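Local coordinates for putative ABC transporter amino acid-binding protein (Sinorhizobium meliloti, PDB 2Q88), which binds the compatible solute ectoine, also recognises hydroxyectoine, and probably delivers these osmoprotectants to an ABC transporter, at residues A88-S93 and G204-K209; A102-K107 and K160-G165; A125-P130 and I167-L172. All blocks are in the same frame, centred on the assembly; numbering follows the deposited sequence.

Contact 1 of 3, residues A88-S93 and G204-K209; sequences AAVAYS and GAAFRK
Ala91 and Phe207 form a hydrogen-bonded antiparallel pair, followed by the non-hydrogen-bonded pair Tyr92-Ala206, in a two-stranded ribbon of the solute-binding protein fold. Its bonds are short: Ala91 N reaches Phe207 O at 2.7 Å, and Phe207 N returns to Ala91 O at 2.8 Å from well above the carbonyl plane. Ser93 N continues the ladder onto Ala205 O.

Tyr92 and Ala206 lie on one face of the ribbon, Ala206 CB touching Tyr92 CE1. Val90 CG2, 3.8 Å from Ala206 CB, also lies over one face of the tyrosine ring, toward its rim. The phenol oxygen bonds to the backbone of Leu80, a residue of the ectoine pocket, and the Tyr92 side chain is about 7 Å from the bound ligand. On the other face the Phe207 ring turns its edge to Ala91 O, in plane and 3.4 Å from Phe207 CD1, while Phe218 of helix 212-228 meets the ring edge-to-face.

Lys209 bends at chi2 (-73°), which brings CD to the Val90 carbonyl; further out, NZ donates to Val90 O at 3.0 Å from above that carbonyl's plane, and to Cys87 O. At the lysine's backbone, a water accepts from Lys209 N and donates to Ala89 O at 2.6 Å.

Contact 2 of 3, residues A102-K107 and K160-G165; sequences AFALKK and KMLQDG
Leu162 projects from the last turn of helix 155-164 onto Ala104 and Lys106 of strand 98-106, a helix-on-sheet packing within an alpha/beta lobe of the solute-binding fold. The short axes run 8.9 Å apart and only 23° from parallel, so the helix lies nearly along the strand.

The apolar part is small and rests on one branch of Leu162. Its CD1 meets Ala104 CB at 4.0 Å and sits 3.7 Å from Ala104 O, covering the strand backbone as well as the methyl. Ile177 of helix 174-184 also reaches Ala104, and Val189 of the neighbouring strand touches Leu162. Leu105 points to the other side of the sheet, where it packs on Val169.

The polar part comes from Lys106. Its chain bends at chi2 (-68°), and the end runs to the carbonyls at the C-terminal end of the helix: CE lies 3.2 Å from Leu162 O, and NZ makes a weak, long hydrogen bond of 3.5 Å to Gln163 O. The ammonium would probably offset the partial negative charge at this helix end. An alanine in place of Lys106 would probably leave Gln163 O without its ammonium partner and uncover Leu162 O on the strand side.

Bonds inside the helical segment shape the end that Lys106 meets. Gly165, with positive phi, closes a Schellman motif, and its N bonds back to Leu162 O at 3.2 Å, the same oxygen that Lys106 CE approaches. One turn of the helix is also spanned by a salt bridge, in which Lys160 NZ meets Asp164 OD1 at 3.2 Å on the syn side of that oxygen, 19° out of the carboxylate plane.

Contact 3 of 3, residues A125-P130 and I167-L172; sequences AKIGAP and IDVYSL
Gly128 has the most surface buried here, and both its backbone polar groups bond to strand 169-173. Its N reaches Val169 O at 2.8 Å and its O takes Ser171 N at 3.0 Å; bonding to the residues on either side of Tyr170 is what marks Gly128 and Tyr170 as a parallel bridge. Ile167 CD1 lies 3.8 Å from Gly128 CA on the side where a side chain would emerge, and a beta carbon placed there would collide with that methyl. Tyr170 CD1 comes to 3.3 Å from Gly128 O, with Gly128 C in the plane of the ring at its edge.

Lys126 works through its backbone, while its amine leads away from the contact. Its N donates at 3.0 Å to the anti lone pair of Asp168 OD2, a nearly straight bond (163°) that holds this oxygen beside the backbone just before strand 127-129. Its O accepts from Asp168 N at 2.8 Å and, weakly, from Val169 N, so one carbonyl serves two successive amides.

Ile127 faces the opposite side of the sheet from Tyr170. Its CB presses on Val169 CG1 at 3.5 Å, tighter than a usual carbon contact, and the two side chains cross obliquely. CG1 is anti to the backbone N (chi1 173°) and also meets Val169 CG1; from there chi2, likewise extended, sends CD1 to Ser171 CB at 3.7 Å. Tyr116 and Ile119 of helix 116-121 and Phe103 also pack on Ile127.

Beyond the ladder, Pro130 CD rests against Leu172 CD2, and the proline itself touches the bound ectoine. The two strand axes run in the same sense, 31° apart, in the parallel part of an alpha/beta sheet, with the ligand pocket at their C-terminal ends, as is typical of the periplasmic-binding-protein fold.

How the contacts relate
From the N terminus, residues 88-93 come first and wait until 204-209 to close contact 1, a long loop that holds both other contacts. Inside it, 102-107 is followed by 125-130, then 160-165 closes contact 2 and 167-172 closes contact 3, so these two loops cross. They also touch: strands 98-106 and 169-173 are antiparallel neighbours, with Ala104 N 2.7 Å from Tyr170 O, and Phe103 packs on Val169. Contact 2 lays helix 155-164 on this sheet, and contact 3 pairs two of its strands. Contact 1 lies on the opposite side of the chain's centre, about 14 Å from contact 3 between nearest atoms, and joins the chain before and after that sheet.

Contact 1 of 3, residues A88-S93 and G204-K209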
# COMPACT_ATOMS: atom_id res chain seq x y z
N ALA A 88 4.51 -7.36 -13.75
CA ALA A 88 4.22 -7.71 -15.13
C ALA A 88 3.12 -6.85 -15.77
O ALA A 88 3.03 -6.77 -16.99
CB ALA A 88 3.84 -9.18 -15.22
N ALA A 89 2.30 -6.20 -14.93
CA ALA A 89 1.11 -5.47 -15.38
C ALA A 89 1.32 -3.96 -15.45
O ALA A 89 0.61 -3.27 -16.18
CB ALA A 89 -0.08 -5.78 -14.48
N VAL A 90 2.29 -3.46 -14.68
CA VAL A 90 2.56 -2.02 -14.57
C VAL A 90 4.05 -1.71 -14.66
O VAL A 90 4.88 -2.60 -14.50
CB VAL A 90 2.02 -1.44 -13.23
CG1 VAL A 90 0.52 -1.62 -13.14
CG2 VAL A 90 2.70 -2.11 -12.04
N ALA A 91 4.38 -0.44 -14.90
CA ALA A 91 5.76 0.04 -14.84
C ALA A 91 5.97 0.75 -13.50
O ALA A 91 5.52 1.86 -13.31
CB ALA A 91 6.03 0.99 -15.99
N TYR A 92 6.67 0.07 -12.59
CA TYR A 92 6.95 0.56 -11.25
C TYR A 92 8.17 1.47 -11.22
O TYR A 92 9.13 1.26 -11.97
CB TYR A 92 7.24 -0.61 -10.31
CG TYR A 92 6.04 -1.17 -9.56
CD1 TYR A 92 5.40 -0.42 -8.58
CD2 TYR A 92 5.61 -2.47 -9.79
CE1 TYR A 92 4.32 -0.95 -7.86
CE2 TYR A 92 4.53 -3.01 -9.09
CZ TYR A 92 3.89 -2.24 -8.14
OH TYR A 92 2.83 -2.78 -7.45
N SER A 93 8.13 2.46 -10.34
CA SER A 93 9.31 3.20 -9.97
C SER A 93 10.19 2.32 -9.10
O SER A 93 9.84 1.18 -8.80
CB SER A 93 8.92 4.42 -9.15
OG SER A 93 8.50 4.01 -7.85
N GLY A 204 6.17 1.07 -4.84
CA GLY A 204 6.71 2.18 -5.62
C GLY A 204 5.49 2.78 -6.27
O GLY A 204 4.40 2.21 -6.17
N ALA A 205 5.65 3.92 -6.94
CA ALA A 205 4.57 4.42 -7.78
C ALA A 205 4.45 3.51 -9.01
O ALA A 205 5.45 3.09 -9.56
CB ALA A 205 4.84 5.86 -8.19
N ALA A 206 3.22 3.18 -9.41
CA ALA A 206 3.01 2.35 -10.61
C ALA A 206 2.44 3.18 -11.75
O ALA A 206 1.48 3.92 -11.56
CB ALA A 206 2.09 1.20 -10.30
N PHE A 207 3.02 3.01 -12.94
CA PHE A 207 2.58 3.71 -14.14
C PHE A 207 2.15 2.71 -15.19
O PHE A 207 2.53 1.55 -15.13
CB PHE A 207 3.71 4.58 -14.69
CG PHE A 207 4.26 5.56 -13.69
CD1 PHE A 207 5.29 5.18 -12.83
CD2 PHE A 207 3.74 6.84 -13.59
CE1 PHE A 207 5.80 6.08 -11.89
CE2 PHE A 207 4.24 7.74 -12.66
CZ PHE A 207 5.27 7.36 -11.80
N ARG A 208 1.33 3.17 -16.13
CA ARG A 208 0.93 2.36 -17.27
C ARG A 208 2.19 1.93 -18.03
O ARG A 208 3.11 2.74 -18.20
CB ARG A 208 0.01 3.19 -18.17
CG ARG A 208 -1.28 2.52 -18.58
CD ARG A 208 -2.05 3.30 -19.67
NE ARG A 208 -1.28 3.39 -20.91
CZ ARG A 208 -0.85 4.53 -21.47
NH1 ARG A 208 -1.12 5.71 -20.93
NH2 ARG A 208 -0.15 4.47 -22.59
N LYS A 209 2.25 0.67 -18.46
CA LYS A 209 3.42 0.13 -19.18
C LYS A 209 3.91 1.02 -20.34
O LYS A 209 5.12 1.17 -20.56
CB LYS A 209 3.11 -1.28 -19.71
CG LYS A 209 3.23 -2.38 -18.67
CD LYS A 209 4.68 -2.66 -18.32
CE LYS A 209 4.81 -3.98 -17.59
NZ LYS A 209 6.11 -4.06 -16.86
O HOH W 1 0.07 -1.06 -17.47

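Contact 2 of 3, residues A102-K107 and K160-G165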
# COMPACT_ATOMS: atom_id res chain seq x y z
N ALA A 102 0.90 -7.18 9.55
CA ALA A 102 0.47 -7.34 10.93
C ALA A 102 -0.94 -7.92 11.03
O ALA A 102 -1.67 -7.97 10.04
CB ALA A 102 0.56 -6.00 11.68
N PHE A 103 -1.30 -8.39 12.23
CA PHE A 103 -2.66 -8.80 12.58
C PHE A 103 -3.20 -7.93 13.70
O PHE A 103 -2.47 -7.64 14.65
CB PHE A 103 -2.68 -10.22 13.15
CG PHE A 103 -2.44 -11.32 12.16
CD1 PHE A 103 -2.59 -11.12 10.80
CD2 PHE A 103 -2.13 -12.60 12.63
CE1 PHE A 103 -2.38 -12.20 9.89
CE2 PHE A 103 -1.94 -13.65 11.75
CZ PHE A 103 -2.06 -13.45 10.38
N ALA A 104 -4.47 -7.57 13.59
CA ALA A 104 -5.26 -7.05 14.70
C ALA A 104 -6.13 -8.22 15.17
O ALA A 104 -6.83 -8.84 14.36
CB ALA A 104 -6.11 -5.88 14.25
N LEU A 105 -6.08 -8.49 16.47
CA LEU A 105 -6.59 -9.72 17.07
C LEU A 105 -7.38 -9.38 18.33
O LEU A 105 -7.25 -8.29 18.89
CB LEU A 105 -5.38 -10.59 17.46
CG LEU A 105 -4.92 -11.89 16.77
CD1 LEU A 105 -5.64 -12.25 15.50
CD2 LEU A 105 -3.42 -11.88 16.55
N LYS A 106 -8.18 -10.33 18.81
CA LYS A 106 -8.81 -10.20 20.11
C LYS A 106 -7.77 -10.29 21.22
O LYS A 106 -6.81 -11.06 21.12
CB LYS A 106 -9.91 -11.26 20.29
CG LYS A 106 -11.20 -10.92 19.55
CD LYS A 106 -11.88 -9.72 20.19
CE LYS A 106 -13.28 -9.51 19.65
NZ LYS A 106 -14.04 -8.60 20.53
N LYS A 107 -7.94 -9.49 22.27
CA LYS A 107 -6.98 -9.43 23.38
C LYS A 107 -6.74 -10.83 23.92
O LYS A 107 -7.68 -11.58 24.15
CB LYS A 107 -7.50 -8.52 24.50
CG LYS A 107 -6.48 -8.22 25.60
CD LYS A 107 -7.17 -7.87 26.91
CE LYS A 107 -6.18 -7.81 28.06
NZ LYS A 107 -6.74 -8.39 29.32
N LYS A 160 -14.24 -2.61 13.37
CA LYS A 160 -15.62 -2.84 13.78
C LYS A 160 -16.04 -4.31 13.60
O LYS A 160 -16.72 -4.88 14.45
CB LYS A 160 -16.56 -1.86 13.04
CG LYS A 160 -18.00 -1.81 13.55
CD LYS A 160 -18.09 -1.39 15.02
CE LYS A 160 -19.55 -1.37 15.48
NZ LYS A 160 -19.66 -1.73 16.92
N MET A 161 -15.61 -4.93 12.50
CA MET A 161 -15.89 -6.35 12.26
C MET A 161 -15.22 -7.27 13.28
O MET A 161 -15.79 -8.27 13.68
CB MET A 161 -15.43 -6.76 10.87
CG MET A 161 -16.52 -6.78 9.86
SD MET A 161 -15.83 -7.31 8.29
CE MET A 161 -16.10 -5.82 7.32
N LEU A 162 -13.99 -6.91 13.65
CA LEU A 162 -13.22 -7.62 14.67
C LEU A 162 -13.91 -7.49 16.03
O LEU A 162 -14.14 -8.49 16.71
CB LEU A 162 -11.82 -7.01 14.74
CG LEU A 162 -10.55 -7.82 14.98
CD1 LEU A 162 -9.62 -6.98 15.82
CD2 LEU A 162 -10.80 -9.19 15.63
N GLN A 163 -14.23 -6.26 16.40
CA GLN A 163 -14.97 -5.97 17.63
C GLN A 163 -16.33 -6.70 17.71
O GLN A 163 -16.69 -7.23 18.75
CB GLN A 163 -15.19 -4.46 17.78
CG GLN A 163 -13.91 -3.64 18.03
CD GLN A 163 -14.10 -2.14 17.83
OE1 GLN A 163 -15.12 -1.68 17.31
NE2 GLN A 163 -13.10 -1.36 18.25
N ASP A 164 -17.06 -6.71 16.59
CA ASP A 164 -18.37 -7.36 16.50
C ASP A 164 -18.33 -8.88 16.48
O ASP A 164 -19.35 -9.52 16.70
CB ASP A 164 -19.12 -6.89 15.26
CG ASP A 164 -19.72 -5.52 15.42
OD1 ASP A 164 -19.55 -4.92 16.51
OD2 ASP A 164 -20.37 -4.95 14.52
N GLY A 165 -17.16 -9.44 16.17
CA GLY A 165 -17.02 -10.89 16.02
C GLY A 165 -17.33 -11.46 14.64
O GLY A 165 -17.55 -12.66 14.52

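Contact 3 of 3, residues A125-P130 and I167-L172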
# COMPACT_ATOMS: atom_id res chain seq x y z
N ALA A 125 -11.69 -19.94 11.94
CA ALA A 125 -11.03 -18.64 11.84
C ALA A 125 -11.34 -17.91 10.55
O ALA A 125 -11.13 -18.44 9.45
CB ALA A 125 -9.52 -18.79 12.02
N LYS A 126 -11.84 -16.70 10.67
CA LYS A 126 -12.04 -15.86 9.50
C LYS A 126 -11.10 -14.68 9.59
O LYS A 126 -10.98 -14.04 10.64
CB LYS A 126 -13.49 -15.41 9.41
CG LYS A 126 -14.46 -16.52 9.05
CD LYS A 126 -15.86 -15.98 8.80
CE LYS A 126 -16.85 -17.14 8.62
NZ LYS A 126 -18.25 -16.68 8.70
N ILE A 127 -10.44 -14.38 8.47
CA ILE A 127 -9.57 -13.20 8.40
C ILE A 127 -10.15 -12.12 7.50
O ILE A 127 -10.60 -12.40 6.39
CB ILE A 127 -8.15 -13.59 7.94
CG1 ILE A 127 -7.30 -12.33 7.70
CG2 ILE A 127 -8.19 -14.48 6.68
CD1 ILE A 127 -5.80 -12.57 7.79
N GLY A 128 -10.14 -10.88 7.98
CA GLY A 128 -10.56 -9.74 7.17
C GLY A 128 -9.34 -9.11 6.54
O GLY A 128 -8.28 -9.03 7.15
N ALA A 129 -9.49 -8.64 5.30
CA ALA A 129 -8.37 -8.06 4.57
C ALA A 129 -8.89 -7.26 3.39
O ALA A 129 -9.96 -7.57 2.86
CB ALA A 129 -7.43 -9.16 4.08
N PRO A 130 -8.14 -6.25 2.95
CA PRO A 130 -8.56 -5.49 1.77
C PRO A 130 -8.60 -6.37 0.52
O PRO A 130 -7.72 -7.19 0.30
CB PRO A 130 -7.50 -4.39 1.66
CG PRO A 130 -6.35 -4.84 2.47
CD PRO A 130 -6.90 -5.73 3.55
N ILE A 167 -15.15 -11.22 12.16
CA ILE A 167 -13.86 -11.80 11.81
C ILE A 167 -13.05 -12.07 13.10
O ILE A 167 -13.33 -11.50 14.15
CB ILE A 167 -13.06 -10.89 10.83
CG1 ILE A 167 -12.86 -9.49 11.41
CG2 ILE A 167 -13.76 -10.82 9.46
CD1 ILE A 167 -12.04 -8.56 10.51
N ASP A 168 -12.05 -12.93 12.99
CA ASP A 168 -11.16 -13.23 14.13
C ASP A 168 -9.83 -12.48 14.07
O ASP A 168 -9.13 -12.35 15.08
CB ASP A 168 -10.91 -14.72 14.21
CG ASP A 168 -12.19 -15.51 14.41
OD1 ASP A 168 -12.76 -15.42 15.52
OD2 ASP A 168 -12.70 -16.22 13.52
N VAL A 169 -9.49 -12.01 12.88
CA VAL A 169 -8.24 -11.30 12.67
C VAL A 169 -8.45 -10.32 11.53
O VAL A 169 -9.15 -10.63 10.57
CB VAL A 169 -7.06 -12.29 12.36
CG1 VAL A 169 -7.45 -13.32 11.33
CG2 VAL A 169 -5.82 -11.55 11.88
N TYR A 170 -7.84 -9.15 11.63
CA TYR A 170 -7.82 -8.20 10.52
C TYR A 170 -6.36 -7.91 10.19
O TYR A 170 -5.57 -7.61 11.07
CB TYR A 170 -8.57 -6.93 10.90
CG TYR A 170 -8.57 -5.82 9.86
CD1 TYR A 170 -8.92 -6.06 8.54
CD2 TYR A 170 -8.25 -4.51 10.23
CE1 TYR A 170 -8.93 -5.02 7.59
CE2 TYR A 170 -8.24 -3.49 9.31
CZ TYR A 170 -8.58 -3.74 8.00
OH TYR A 170 -8.60 -2.70 7.09
N SER A 171 -6.01 -8.03 8.92
CA SER A 171 -4.62 -7.92 8.52
C SER A 171 -4.38 -6.73 7.59
O SER A 171 -5.08 -6.58 6.59
CB SER A 171 -4.16 -9.21 7.86
OG SER A 171 -2.77 -9.17 7.61
N LEU A 172 -3.40 -5.90 7.97
CA LEU A 172 -2.88 -4.77 7.18
C LEU A 172 -1.38 -4.69 7.47
O LEU A 172 -0.89 -5.41 8.35
CB LEU A 172 -3.53 -3.46 7.63
CG LEU A 172 -4.98 -3.14 7.22
CD1 LEU A 172 -5.34 -1.76 7.69
CD2 LEU A 172 -5.17 -3.26 5.73